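Local coordinates for putative GH105 family protein (Salmonella enterica subsp. enterica serovar Paratyphi A, PDB 3QWT) that is of unknown function but probably acts as a GH105-type glycoside hydrolase on unsaturated uronyl oligosaccharides, through an alpha/alpha toroid fold, at residues Phe47-Asp52 with Ile156-Glu161; Gly103-Thr106 with Asn110-Ala113; Tyr196-His201 with Thr238-Asp243; Pro242-Leu247 with Arg258-Val263; Ala296-Ala301 with Arg326-His331. All coordinates share one frame; numbering follows the deposited sequence.

Interaction 1 of 5, residues Phe47-Asp52 with Ile156-Glu161; sequences FLLRLD and ITLAEE
L158 and A159, the two residues that receive L49 and L51, sit at the head of a tight turn, and the bond that closes it runs from T157 N to E160 O at 3.0 Å. L158 and A159 lie between the two bonded residues and face residues 47-52. Here L49 does most of the work, with its terminal fork straddling the pair. CD1 of L49 lies 3.9 Å from L158 CB, with L158 CD1 only slightly farther off, and the two leucine side chains run askew to each other. The other branch of the fork, L49 CD2, comes to 4.2 Å from the A159 methyl, CB. A chi1 of -147°, well off a staggered value, swings this fork toward the turn. L51 adds a second kind of touch: its CD2 lies 3.9 Å from L158 O, a methyl against a carbonyl oxygen. The contact is thus mainly aliphatic, while D52 and E161 turn their carboxylates to another subunit. D52 OD2 accepts from the backbone N atoms of V8 and K9 of the second subunit, and E161 OE2 meets S11 of that subunit. Y6 of the same neighbour packs on both L49 and A159, so another copy of the protein adds to the apolar patch. Within the chain, L49 pairs by backbone with I57 in the two-stranded antiparallel sheet of strands 49-50 and 56-57, while residues 156-161 form part of the loop between helix 131-143 and strand 165-167.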
# COMPACT_ATOMS: atom_id res chain seq x y z
N PHE A 47 -13.46 -55.10 14.85
CA PHE A 47 -12.59 -54.01 14.41
C PHE A 47 -12.43 -52.87 15.41
O PHE A 47 -11.56 -52.02 15.24
CB PHE A 47 -13.05 -53.46 13.06
CG PHE A 47 -12.88 -54.43 11.93
CD1 PHE A 47 -11.61 -54.81 11.52
CD2 PHE A 47 -13.98 -54.97 11.28
CE1 PHE A 47 -11.44 -55.71 10.48
CE2 PHE A 47 -13.81 -55.88 10.23
CZ PHE A 47 -12.55 -56.24 9.83
N LEU A 48 -13.25 -52.88 16.46
CA LEU A 48 -13.26 -51.84 17.47
C LEU A 48 -11.90 -51.58 18.12
O LEU A 48 -11.19 -52.51 18.49
CB LEU A 48 -14.26 -52.18 18.56
CG LEU A 48 -15.68 -52.38 18.06
CD1 LEU A 48 -16.52 -53.10 19.12
CD2 LEU A 48 -16.29 -51.03 17.67
N LEU A 49 -11.57 -50.30 18.28
CA LEU A 49 -10.35 -49.88 18.97
C LEU A 49 -10.59 -49.89 20.46
O LEU A 49 -11.51 -49.22 20.95
CB LEU A 49 -9.98 -48.47 18.54
CG LEU A 49 -8.50 -48.06 18.44
CD1 LEU A 49 -8.31 -46.64 19.02
CD2 LEU A 49 -7.53 -49.06 19.10
N ARG A 50 -9.77 -50.63 21.19
CA ARG A 50 -9.93 -50.76 22.63
C ARG A 50 -8.68 -50.28 23.35
O ARG A 50 -7.56 -50.62 22.97
CB ARG A 50 -10.25 -52.22 23.01
CG ARG A 50 -10.74 -53.08 21.84
CD ARG A 50 -11.22 -54.46 22.29
NE ARG A 50 -12.52 -54.40 22.95
CZ ARG A 50 -13.66 -54.81 22.41
NH1 ARG A 50 -13.68 -55.34 21.20
NH2 ARG A 50 -14.79 -54.69 23.10
N LEU A 51 -8.87 -49.47 24.39
CA LEU A 51 -7.77 -48.91 25.17
C LEU A 51 -7.92 -49.36 26.61
O LEU A 51 -9.04 -49.60 27.07
CB LEU A 51 -7.80 -47.38 25.12
CG LEU A 51 -7.41 -46.62 23.85
CD1 LEU A 51 -7.83 -47.33 22.57
CD2 LEU A 51 -7.97 -45.19 23.89
N ASP A 52 -6.81 -49.47 27.34
CA ASP A 52 -6.88 -49.88 28.74
C ASP A 52 -7.52 -48.79 29.59
O ASP A 52 -7.53 -48.85 30.82
CB ASP A 52 -5.49 -50.28 29.27
CG ASP A 52 -4.53 -49.11 29.35
OD1 ASP A 52 -3.37 -49.33 29.76
OD2 ASP A 52 -4.93 -47.98 29.01
N ILE A 156 1.15 -38.89 16.55
CA ILE A 156 0.54 -39.42 17.76
C ILE A 156 -0.94 -39.72 17.57
O ILE A 156 -1.70 -38.93 17.02
CB ILE A 156 0.75 -38.52 18.99
CG1 ILE A 156 0.20 -39.20 20.25
CG2 ILE A 156 0.06 -37.19 18.81
CD1 ILE A 156 0.40 -38.39 21.51
N THR A 157 -1.35 -40.87 18.09
CA THR A 157 -2.62 -41.47 17.76
C THR A 157 -3.50 -41.68 19.01
O THR A 157 -3.06 -41.41 20.13
CB THR A 157 -2.30 -42.78 17.03
OG1 THR A 157 -2.17 -42.50 15.63
CG2 THR A 157 -3.31 -43.87 17.28
N LEU A 158 -4.74 -42.11 18.83
CA LEU A 158 -5.59 -42.46 19.98
C LEU A 158 -4.90 -43.54 20.80
O LEU A 158 -4.99 -43.56 22.03
CB LEU A 158 -6.95 -42.98 19.52
CG LEU A 158 -8.08 -41.99 19.23
CD1 LEU A 158 -9.18 -42.66 18.42
CD2 LEU A 158 -8.67 -41.43 20.53
N ALA A 159 -4.20 -44.43 20.09
CA ALA A 159 -3.69 -45.69 20.66
C ALA A 159 -2.20 -45.74 21.01
O ALA A 159 -1.79 -46.50 21.89
CB ALA A 159 -4.04 -46.84 19.74
N GLU A 160 -1.38 -44.96 20.32
CA GLU A 160 0.06 -45.03 20.50
C GLU A 160 0.70 -43.65 20.49
O GLU A 160 0.26 -42.76 19.76
CB GLU A 160 0.70 -45.83 19.36
CG GLU A 160 0.11 -47.22 19.16
CD GLU A 160 0.91 -48.05 18.14
OE1 GLU A 160 2.08 -48.39 18.45
OE2 GLU A 160 0.36 -48.36 17.05
N GLU A 161 1.75 -43.47 21.30
CA GLU A 161 2.57 -42.28 21.21
C GLU A 161 3.25 -42.17 19.84
O GLU A 161 3.18 -41.11 19.18
CB GLU A 161 3.61 -42.24 22.31
CG GLU A 161 3.07 -41.78 23.64
CD GLU A 161 4.17 -41.49 24.65
OE1 GLU A 161 5.33 -41.28 24.22
OE2 GLU A 161 3.87 -41.46 25.87

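Interaction 2 of 5, residues Gly103-Thr106 with Asn110-Ala113; sequences GATT and NTMA
The flat group of this contact is the peptide carbonyl of T106, which T111 meets through its hydroxyl: T111 OG1 lies in the carbonyl plane, on a lone pair of T106 O, and donates a 2.8 Å hydrogen bond with a C=O...donor angle of 141°. T111 CB, 3.5 Å from T106 O, and the methyl T111 CG2 nestle against the same acceptor, so three atoms of one threonine crowd round it. With chi1 at 59°, T111 OG1 stands between its own backbone N and carbonyl carbon, which brings the hydroxyl to T106 and turns CG2 toward T105. There the methyl T105 CG2 closes the apolar half, 3.8 Å from T111 CB and slanting across that side chain. The backbone of T111 is held as well: its N takes N108 OD1 as acceptor, and its O accepts from the indole NE1 of W65. Residues 110-113 form a type I beta turn, with A113 N bonded to N110 O at 3.1 Å. N110 ND2 bonds a glycerol, probably from the crystallisation liquor. Both segments belong to the connection between helix 86-102 and helix 114-125; W137 of helix 131-143 lies against T111, and M173 of helix 170-184 is touched by N110 and A113.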
# COMPACT_ATOMS: atom_id res chain seq x y z
N GLY A 103 -19.69 -34.96 23.57
CA GLY A 103 -18.51 -34.40 24.22
C GLY A 103 -17.24 -34.66 23.43
O GLY A 103 -17.12 -35.65 22.70
N ALA A 104 -16.28 -33.76 23.57
CA ALA A 104 -15.05 -33.86 22.79
C ALA A 104 -14.29 -35.15 23.08
O ALA A 104 -14.15 -35.54 24.23
CB ALA A 104 -14.17 -32.68 23.08
N THR A 105 -13.80 -35.80 22.03
CA THR A 105 -12.81 -36.85 22.22
C THR A 105 -11.44 -36.24 22.49
O THR A 105 -11.27 -35.02 22.44
CB THR A 105 -12.68 -37.75 20.98
OG1 THR A 105 -11.81 -38.84 21.29
CG2 THR A 105 -12.09 -36.96 19.82
N THR A 106 -10.45 -37.09 22.76
CA THR A 106 -9.10 -36.63 23.03
C THR A 106 -8.37 -36.22 21.74
O THR A 106 -8.72 -36.69 20.67
CB THR A 106 -8.26 -37.68 23.80
OG1 THR A 106 -8.35 -38.94 23.12
CG2 THR A 106 -8.79 -37.85 25.24
N ASN A 110 -5.08 -37.93 14.40
CA ASN A 110 -6.27 -38.47 13.72
C ASN A 110 -7.61 -37.84 14.06
O ASN A 110 -8.43 -37.56 13.18
CB ASN A 110 -6.36 -39.98 13.90
CG ASN A 110 -5.24 -40.71 13.16
OD1 ASN A 110 -4.78 -40.26 12.12
ND2 ASN A 110 -4.79 -41.84 13.71
N THR A 111 -7.86 -37.62 15.34
CA THR A 111 -9.13 -37.00 15.74
C THR A 111 -9.24 -35.54 15.24
O THR A 111 -10.30 -34.91 15.32
CB THR A 111 -9.32 -37.10 17.25
OG1 THR A 111 -8.23 -36.45 17.92
CG2 THR A 111 -9.41 -38.58 17.70
N MSE A 112 -8.14 -35.02 14.71
CA MSE A 112 -8.08 -33.67 14.12
C MSE A 112 -8.82 -33.59 12.78
O MSE A 112 -9.45 -32.57 12.47
CB MSE A 112 -6.60 -33.25 13.93
CG MSE A 112 -6.37 -31.93 13.19
SE MSE A 112 -6.75 -30.33 14.30
CE MSE A 112 -5.51 -30.66 15.71
N ALA A 113 -8.74 -34.67 12.00
CA ALA A 113 -9.24 -34.68 10.61
C ALA A 113 -10.60 -34.05 10.38
O ALA A 113 -10.77 -33.29 9.43
CB ALA A 113 -9.21 -36.10 10.04

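Interaction 3 of 5, residues Tyr196-His201 with Thr238-Asp243; sequences YQFLLH and TIVIPD
F198 drives its ring tip into helix 231-248 between V240 and I241, a helix-to-helix contact inside the alpha/alpha toroid of this chain. The packing is apolar and very close. F198 CZ lies 3.3 Å from I241 CG1, which sits in the plane of the ring at its edge, and F198 CE1 is 3.5 Å from V240 CG1. Thus the aliphatic carbons meet the rim of the ring and not its face. The ring slides past V240 in the opposite sense and slants across I241. A chi1 of -131° puts the ring of F198 off a staggered position, consistent with a strained fit where the neighbours press so tightly. Aromatic contact adds to this: the F198 ring meets that of F244, one turn farther along helix 231-248, with the planes nearly parallel. L171 of helix 170-184 and L260 of helix 255-272 also touch F198. Helix 231-248 is kinked at P242, whose N has no bond to the turn before. Among the polar groups, D243 forms a salt bridge with K306. Within helix 188-205, Q197 O takes both the backbone N of H201, at 2.8 Å, and its side chain: H201 ND1 donates at 2.7 Å, the oxygen lying near the imidazole plane while the nitrogen stands 47° out of the carbonyl plane.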
# COMPACT_ATOMS: atom_id res chain seq x y z
N TYR A 196 5.85 -25.65 6.41
CA TYR A 196 7.05 -26.26 6.97
C TYR A 196 6.85 -27.76 7.16
O TYR A 196 7.71 -28.56 6.80
CB TYR A 196 7.47 -25.58 8.26
CG TYR A 196 8.64 -26.25 8.92
CD1 TYR A 196 9.94 -26.02 8.47
CD2 TYR A 196 8.46 -27.14 9.98
CE1 TYR A 196 11.03 -26.62 9.06
CE2 TYR A 196 9.55 -27.76 10.60
CZ TYR A 196 10.84 -27.49 10.12
OH TYR A 196 11.92 -28.10 10.69
N GLN A 197 5.70 -28.15 7.70
CA GLN A 197 5.47 -29.57 7.89
C GLN A 197 5.56 -30.33 6.54
O GLN A 197 6.14 -31.41 6.48
CB GLN A 197 4.15 -29.83 8.61
CG GLN A 197 4.18 -29.45 10.10
CD GLN A 197 5.28 -30.19 10.86
OE1 GLN A 197 5.59 -31.35 10.55
NE2 GLN A 197 5.88 -29.52 11.84
N PHE A 198 5.03 -29.73 5.48
CA PHE A 198 5.08 -30.36 4.17
C PHE A 198 6.54 -30.63 3.78
O PHE A 198 6.90 -31.77 3.49
CB PHE A 198 4.44 -29.47 3.12
CG PHE A 198 3.46 -30.17 2.26
CD1 PHE A 198 2.10 -30.08 2.52
CD2 PHE A 198 3.89 -30.91 1.17
CE1 PHE A 198 1.18 -30.72 1.71
CE2 PHE A 198 2.99 -31.56 0.36
CZ PHE A 198 1.62 -31.46 0.63
N LEU A 199 7.36 -29.57 3.81
CA LEU A 199 8.76 -29.67 3.42
C LEU A 199 9.50 -30.73 4.24
O LEU A 199 10.28 -31.50 3.69
CB LEU A 199 9.45 -28.30 3.53
CG LEU A 199 8.87 -27.20 2.63
CD1 LEU A 199 9.48 -25.87 2.99
CD2 LEU A 199 9.08 -27.49 1.13
N LEU A 200 9.25 -30.77 5.54
CA LEU A 200 9.95 -31.73 6.39
C LEU A 200 9.48 -33.14 6.08
O LEU A 200 10.29 -34.07 6.06
CB LEU A 200 9.75 -31.43 7.89
CG LEU A 200 10.72 -32.21 8.78
CD1 LEU A 200 12.16 -31.82 8.44
CD2 LEU A 200 10.46 -31.97 10.26
N HIS A 201 8.17 -33.29 5.86
CA HIS A 201 7.63 -34.60 5.52
C HIS A 201 8.27 -35.09 4.21
O HIS A 201 8.75 -36.23 4.15
CB HIS A 201 6.11 -34.60 5.44
CG HIS A 201 5.44 -34.75 6.78
ND1 HIS A 201 5.40 -33.73 7.71
CD2 HIS A 201 4.82 -35.81 7.36
CE1 HIS A 201 4.77 -34.15 8.79
NE2 HIS A 201 4.42 -35.41 8.61
N THR A 238 -1.29 -37.56 -3.02
CA THR A 238 -1.89 -37.21 -4.28
C THR A 238 -3.16 -36.40 -4.04
O THR A 238 -3.58 -35.64 -4.90
CB THR A 238 -2.28 -38.46 -5.06
OG1 THR A 238 -1.37 -39.51 -4.73
CG2 THR A 238 -2.22 -38.17 -6.53
N ILE A 239 -3.76 -36.59 -2.87
CA ILE A 239 -4.95 -35.84 -2.48
C ILE A 239 -4.59 -34.48 -1.92
O ILE A 239 -5.17 -33.46 -2.32
CB ILE A 239 -5.74 -36.59 -1.40
CG1 ILE A 239 -6.45 -37.81 -2.01
CG2 ILE A 239 -6.71 -35.64 -0.73
CD1 ILE A 239 -7.07 -38.76 -1.00
N VAL A 240 -3.61 -34.46 -1.01
CA VAL A 240 -3.32 -33.27 -0.23
C VAL A 240 -2.58 -32.19 -1.02
O VAL A 240 -2.91 -31.01 -0.95
CB VAL A 240 -2.50 -33.61 1.02
CG1 VAL A 240 -1.94 -32.37 1.64
CG2 VAL A 240 -3.35 -34.32 2.03
N ILE A 241 -1.57 -32.59 -1.77
CA ILE A 241 -0.79 -31.60 -2.49
C ILE A 241 -1.69 -30.69 -3.35
O ILE A 241 -1.54 -29.46 -3.34
CB ILE A 241 0.32 -32.23 -3.33
CG1 ILE A 241 1.37 -32.85 -2.39
CG2 ILE A 241 0.97 -31.19 -4.24
CD1 ILE A 241 2.48 -33.60 -3.10
N PRO A 242 -2.64 -31.27 -4.08
CA PRO A 242 -3.47 -30.42 -4.93
C PRO A 242 -4.39 -29.56 -4.09
O PRO A 242 -4.59 -28.39 -4.41
CB PRO A 242 -4.28 -31.43 -5.75
CG PRO A 242 -3.42 -32.64 -5.77
CD PRO A 242 -2.80 -32.70 -4.41
N ASP A 243 -4.93 -30.12 -3.01
CA ASP A 243 -5.81 -29.33 -2.16
C ASP A 243 -5.05 -28.25 -1.43
O ASP A 243 -5.53 -27.12 -1.28
CB ASP A 243 -6.59 -30.23 -1.20
CG ASP A 243 -7.73 -30.97 -1.90
OD1 ASP A 243 -7.79 -30.96 -3.15
OD2 ASP A 243 -8.55 -31.57 -1.20

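Interaction 4 of 5, residues Pro242-Leu247 with Arg258-Val263; sequences PDFLEL and RYLVQV
L260 pushes one methyl into the notch between F244 and L245. Its CD1 is 3.6 Å from L245 CD2 and 3.8 Å from F244 CD2, arriving near the ring plane of F244, at the edge of the phenyl group. The fit is mutual. L245 slides past L260 in the opposite sense and lays its CD2 over the base of that side chain, 3.8 Å from L260 CB. Its other methyl, CD1, turns to the next bump along: L245 CD1 lies 3.9 Å from V261 CG2, the two side chains crossing at about a right angle. A chi1 of -77° places L245 CG beside its backbone N, and the forked end then reaches both L260 and V261. The two segments run nearly antiparallel, their directions 164° apart, and belong to helices 231-248 and 255-272, consecutive in a chain with the alpha/alpha toroid fold. The axes of segments 242-247 and 258-263 approach to 10.6 Å, a separation bridged by these leucines. Y312 also touches L245, and A179 of helix 170-184 touches F244. R258 forms a salt bridge with E193 of the third subunit.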
# COMPACT_ATOMS: atom_id res chain seq x y z
N PRO A 242 -2.64 -31.27 -4.08
CA PRO A 242 -3.47 -30.42 -4.93
C PRO A 242 -4.39 -29.56 -4.09
O PRO A 242 -4.59 -28.39 -4.41
CB PRO A 242 -4.28 -31.43 -5.75
CG PRO A 242 -3.42 -32.64 -5.77
CD PRO A 242 -2.80 -32.70 -4.41
N ASP A 243 -4.93 -30.12 -3.01
CA ASP A 243 -5.81 -29.33 -2.16
C ASP A 243 -5.05 -28.25 -1.43
O ASP A 243 -5.53 -27.12 -1.28
CB ASP A 243 -6.59 -30.23 -1.20
CG ASP A 243 -7.73 -30.97 -1.90
OD1 ASP A 243 -7.79 -30.96 -3.15
OD2 ASP A 243 -8.55 -31.57 -1.20
N PHE A 244 -3.85 -28.58 -0.99
CA PHE A 244 -2.99 -27.63 -0.30
C PHE A 244 -2.61 -26.49 -1.27
O PHE A 244 -2.70 -25.31 -0.93
CB PHE A 244 -1.77 -28.35 0.25
CG PHE A 244 -0.90 -27.51 1.14
CD1 PHE A 244 -1.44 -26.82 2.19
CD2 PHE A 244 0.45 -27.42 0.91
CE1 PHE A 244 -0.65 -26.05 3.00
CE2 PHE A 244 1.25 -26.66 1.70
CZ PHE A 244 0.70 -25.97 2.76
N LEU A 245 -2.22 -26.86 -2.49
CA LEU A 245 -1.83 -25.86 -3.47
C LEU A 245 -2.96 -24.90 -3.76
O LEU A 245 -2.76 -23.69 -3.95
CB LEU A 245 -1.42 -26.53 -4.77
CG LEU A 245 -0.03 -27.16 -4.77
CD1 LEU A 245 0.22 -27.79 -6.13
CD2 LEU A 245 1.02 -26.13 -4.43
N GLU A 246 -4.17 -25.44 -3.82
CA GLU A 246 -5.32 -24.63 -4.14
C GLU A 246 -5.59 -23.66 -2.98
O GLU A 246 -5.89 -22.49 -3.21
CB GLU A 246 -6.53 -25.53 -4.40
CG GLU A 246 -7.83 -24.80 -4.64
CD GLU A 246 -8.96 -25.77 -4.95
OE1 GLU A 246 -9.36 -25.84 -6.13
OE2 GLU A 246 -9.43 -26.47 -4.03
N LEU A 247 -5.49 -24.17 -1.75
CA LEU A 247 -5.49 -23.34 -0.57
C LEU A 247 -4.45 -22.22 -0.65
O LEU A 247 -4.77 -21.06 -0.38
CB LEU A 247 -5.25 -24.15 0.70
CG LEU A 247 -6.51 -24.46 1.51
CD1 LEU A 247 -6.19 -25.37 2.68
CD2 LEU A 247 -7.18 -23.18 1.98
N ARG A 258 6.19 -24.30 -7.08
CA ARG A 258 6.92 -25.13 -8.05
C ARG A 258 7.46 -26.36 -7.37
O ARG A 258 7.48 -27.43 -7.97
CB ARG A 258 8.08 -24.37 -8.71
CG ARG A 258 7.68 -23.44 -9.84
CD ARG A 258 8.92 -22.75 -10.45
NE ARG A 258 9.85 -23.71 -11.05
CZ ARG A 258 11.14 -23.47 -11.26
NH1 ARG A 258 11.67 -22.31 -10.90
NH2 ARG A 258 11.90 -24.39 -11.83
N TYR A 259 7.91 -26.22 -6.13
CA TYR A 259 8.51 -27.37 -5.47
C TYR A 259 7.45 -28.44 -5.18
O TYR A 259 7.70 -29.64 -5.31
CB TYR A 259 9.27 -26.99 -4.20
CG TYR A 259 9.93 -28.18 -3.52
CD1 TYR A 259 11.05 -28.79 -4.07
CD2 TYR A 259 9.40 -28.71 -2.35
CE1 TYR A 259 11.64 -29.86 -3.47
CE2 TYR A 259 9.99 -29.79 -1.74
CZ TYR A 259 11.11 -30.37 -2.30
OH TYR A 259 11.70 -31.46 -1.69
N LEU A 260 6.24 -28.00 -4.84
CA LEU A 260 5.16 -28.95 -4.56
C LEU A 260 4.64 -29.61 -5.82
O LEU A 260 4.34 -30.80 -5.84
CB LEU A 260 4.02 -28.29 -3.79
CG LEU A 260 4.37 -27.81 -2.38
CD1 LEU A 260 3.15 -27.19 -1.70
CD2 LEU A 260 4.94 -28.97 -1.56
N VAL A 261 4.51 -28.82 -6.88
CA VAL A 261 4.12 -29.36 -8.17
C VAL A 261 5.13 -30.43 -8.59
O VAL A 261 4.74 -31.45 -9.15
CB VAL A 261 4.05 -28.25 -9.22
CG1 VAL A 261 3.94 -28.84 -10.65
CG2 VAL A 261 2.88 -27.29 -8.91
N GLN A 262 6.41 -30.20 -8.31
CA GLN A 262 7.46 -31.15 -8.65
C GLN A 262 7.32 -32.47 -7.90
O GLN A 262 7.44 -33.54 -8.50
CB GLN A 262 8.84 -30.56 -8.37
CG GLN A 262 9.98 -31.52 -8.70
CD GLN A 262 10.38 -32.41 -7.51
OE1 GLN A 262 10.99 -33.46 -7.70
NE2 GLN A 262 10.06 -31.99 -6.30
N VAL A 263 7.07 -32.39 -6.60
CA VAL A 263 6.86 -33.59 -5.79
C VAL A 263 5.65 -34.38 -6.28
O VAL A 263 5.69 -35.61 -6.41
CB VAL A 263 6.65 -33.22 -4.32
CG1 VAL A 263 6.14 -34.45 -3.50
CG2 VAL A 263 7.95 -32.63 -3.75

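Interaction 5 of 5, residues Ala296-Ala301 with Arg326-His331; sequences ATAGFA and RGIVKH
I328 reaches helix 294-309 through a single methyl, and everything tight in this contact gathers round that carbon. I328 CD1 lies 3.9 Å from T297 CG2 and equally near the backbone nitrogen A298 N, with A298 CB at 4.0 Å. The side chain is folded to get there: a chi2 of -63° bends CD1 out of the extended line, while I328 and T297 slide past each other in opposite senses. Between the two segments the fit is looser beyond this point. A301 CB is 5.1 Å from I328 CG1, and A301 packs instead on A324 and I325, earlier in helix 318-330. G327, facing T297, has no side chain. The outer side of helix 318-330 is different again, with K330 exposed and R326 paired with E322. At the helix end, H331 folds back and its ND1 donates to G327 O at 2.8 Å, tilted 33° from the carbonyl plane. M368 and C372 of helix 363-377 flank A298. T297 turns its methyl to I328, and with T297 OG1 bonded to E293 O and W281 N, the contact itself is apolar: these two successive helices of the toroid meet here through dispersion and shape.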
# COMPACT_ATOMS: atom_id res chain seq x y z
N ALA A 296 -7.02 -46.52 -1.82
CA ALA A 296 -5.82 -45.84 -2.31
C ALA A 296 -6.04 -45.45 -3.76
O ALA A 296 -5.84 -44.29 -4.14
CB ALA A 296 -4.60 -46.76 -2.18
N THR A 297 -6.47 -46.42 -4.56
CA THR A 297 -6.81 -46.18 -5.97
C THR A 297 -7.74 -44.97 -6.13
O THR A 297 -7.55 -44.15 -7.03
CB THR A 297 -7.44 -47.45 -6.63
OG1 THR A 297 -6.53 -48.55 -6.54
CG2 THR A 297 -7.75 -47.19 -8.09
N ALA A 298 -8.73 -44.84 -5.25
CA ALA A 298 -9.68 -43.74 -5.34
C ALA A 298 -9.01 -42.38 -5.07
O ALA A 298 -9.29 -41.39 -5.74
CB ALA A 298 -10.86 -43.94 -4.40
N GLY A 299 -8.11 -42.35 -4.10
CA GLY A 299 -7.45 -41.09 -3.75
C GLY A 299 -6.59 -40.68 -4.92
O GLY A 299 -6.55 -39.52 -5.32
N PHE A 300 -5.90 -41.67 -5.49
CA PHE A 300 -5.06 -41.47 -6.65
C PHE A 300 -5.87 -40.88 -7.79
O PHE A 300 -5.49 -39.89 -8.39
CB PHE A 300 -4.45 -42.79 -7.07
CG PHE A 300 -3.36 -43.27 -6.15
CD1 PHE A 300 -2.58 -42.36 -5.45
CD2 PHE A 300 -3.11 -44.62 -6.00
CE1 PHE A 300 -1.57 -42.79 -4.62
CE2 PHE A 300 -2.09 -45.06 -5.16
CZ PHE A 300 -1.33 -44.15 -4.47
N ALA A 301 -7.02 -41.50 -8.07
CA ALA A 301 -7.89 -41.01 -9.13
C ALA A 301 -8.19 -39.54 -8.88
O ALA A 301 -8.03 -38.71 -9.76
CB ALA A 301 -9.17 -41.82 -9.17
N ARG A 326 -12.89 -45.96 -14.08
CA ARG A 326 -13.65 -47.10 -14.59
C ARG A 326 -13.51 -48.27 -13.62
O ARG A 326 -14.50 -48.89 -13.23
CB ARG A 326 -13.17 -47.49 -16.00
CG ARG A 326 -13.73 -46.60 -17.10
CD ARG A 326 -12.95 -46.71 -18.39
NE ARG A 326 -13.34 -45.65 -19.32
CZ ARG A 326 -13.87 -45.86 -20.52
NH1 ARG A 326 -14.05 -47.10 -20.97
NH2 ARG A 326 -14.19 -44.83 -21.29
N GLY A 327 -12.27 -48.54 -13.21
CA GLY A 327 -12.00 -49.53 -12.19
C GLY A 327 -12.78 -49.32 -10.90
O GLY A 327 -13.32 -50.28 -10.33
N ILE A 328 -12.84 -48.07 -10.42
CA ILE A 328 -13.54 -47.77 -9.17
C ILE A 328 -15.02 -48.08 -9.28
O ILE A 328 -15.62 -48.63 -8.35
CB ILE A 328 -13.38 -46.28 -8.73
CG1 ILE A 328 -11.94 -45.98 -8.31
CG2 ILE A 328 -14.33 -45.97 -7.57
CD1 ILE A 328 -11.51 -46.77 -7.09
N VAL A 329 -15.62 -47.71 -10.40
CA VAL A 329 -17.02 -47.98 -10.60
C VAL A 329 -17.24 -49.49 -10.60
O VAL A 329 -18.17 -49.99 -9.97
CB VAL A 329 -17.54 -47.36 -11.91
CG1 VAL A 329 -18.93 -47.89 -12.23
CG2 VAL A 329 -17.57 -45.85 -11.79
N LYS A 330 -16.36 -50.23 -11.28
CA LYS A 330 -16.44 -51.69 -11.30
C LYS A 330 -16.44 -52.28 -9.90
O LYS A 330 -17.02 -53.34 -9.66
CB LYS A 330 -15.29 -52.29 -12.12
CG LYS A 330 -15.70 -52.77 -13.51
CD LYS A 330 -16.47 -51.68 -14.28
CE LYS A 330 -15.53 -50.72 -15.01
NZ LYS A 330 -16.25 -49.49 -15.47
N HIS A 331 -15.78 -51.59 -8.96
CA HIS A 331 -15.62 -52.14 -7.62
C HIS A 331 -16.63 -51.63 -6.61
O HIS A 331 -16.52 -51.91 -5.41
CB HIS A 331 -14.20 -51.87 -7.11
CG HIS A 331 -13.18 -52.79 -7.68
ND1 HIS A 331 -12.78 -52.73 -9.00
CD2 HIS A 331 -12.46 -53.79 -7.11
CE1 HIS A 331 -11.86 -53.65 -9.22
NE2 HIS A 331 -11.65 -54.31 -8.09

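How the interactions relate
Along the chain, interaction 2 is nested inside the loop closed by interaction 1; interactions 3, 4 and 5 follow. Interactions 1 and 2, centred 12 Å apart, touch where L158 meets T105, T106 and T111, and both also meet the second subunit. Interactions 3 and 4 are only 7 Å apart between centres, share P242 and D243 on helix 231-248, and lie on a side of the chain that meets the third subunit. Interaction 5, centred about 22 Å from both, touches interaction 3 alone, where F300 packs on T238 and G299 on I239. Loop contacts at one subunit interface are thus separated from successive helix packings within the toroid.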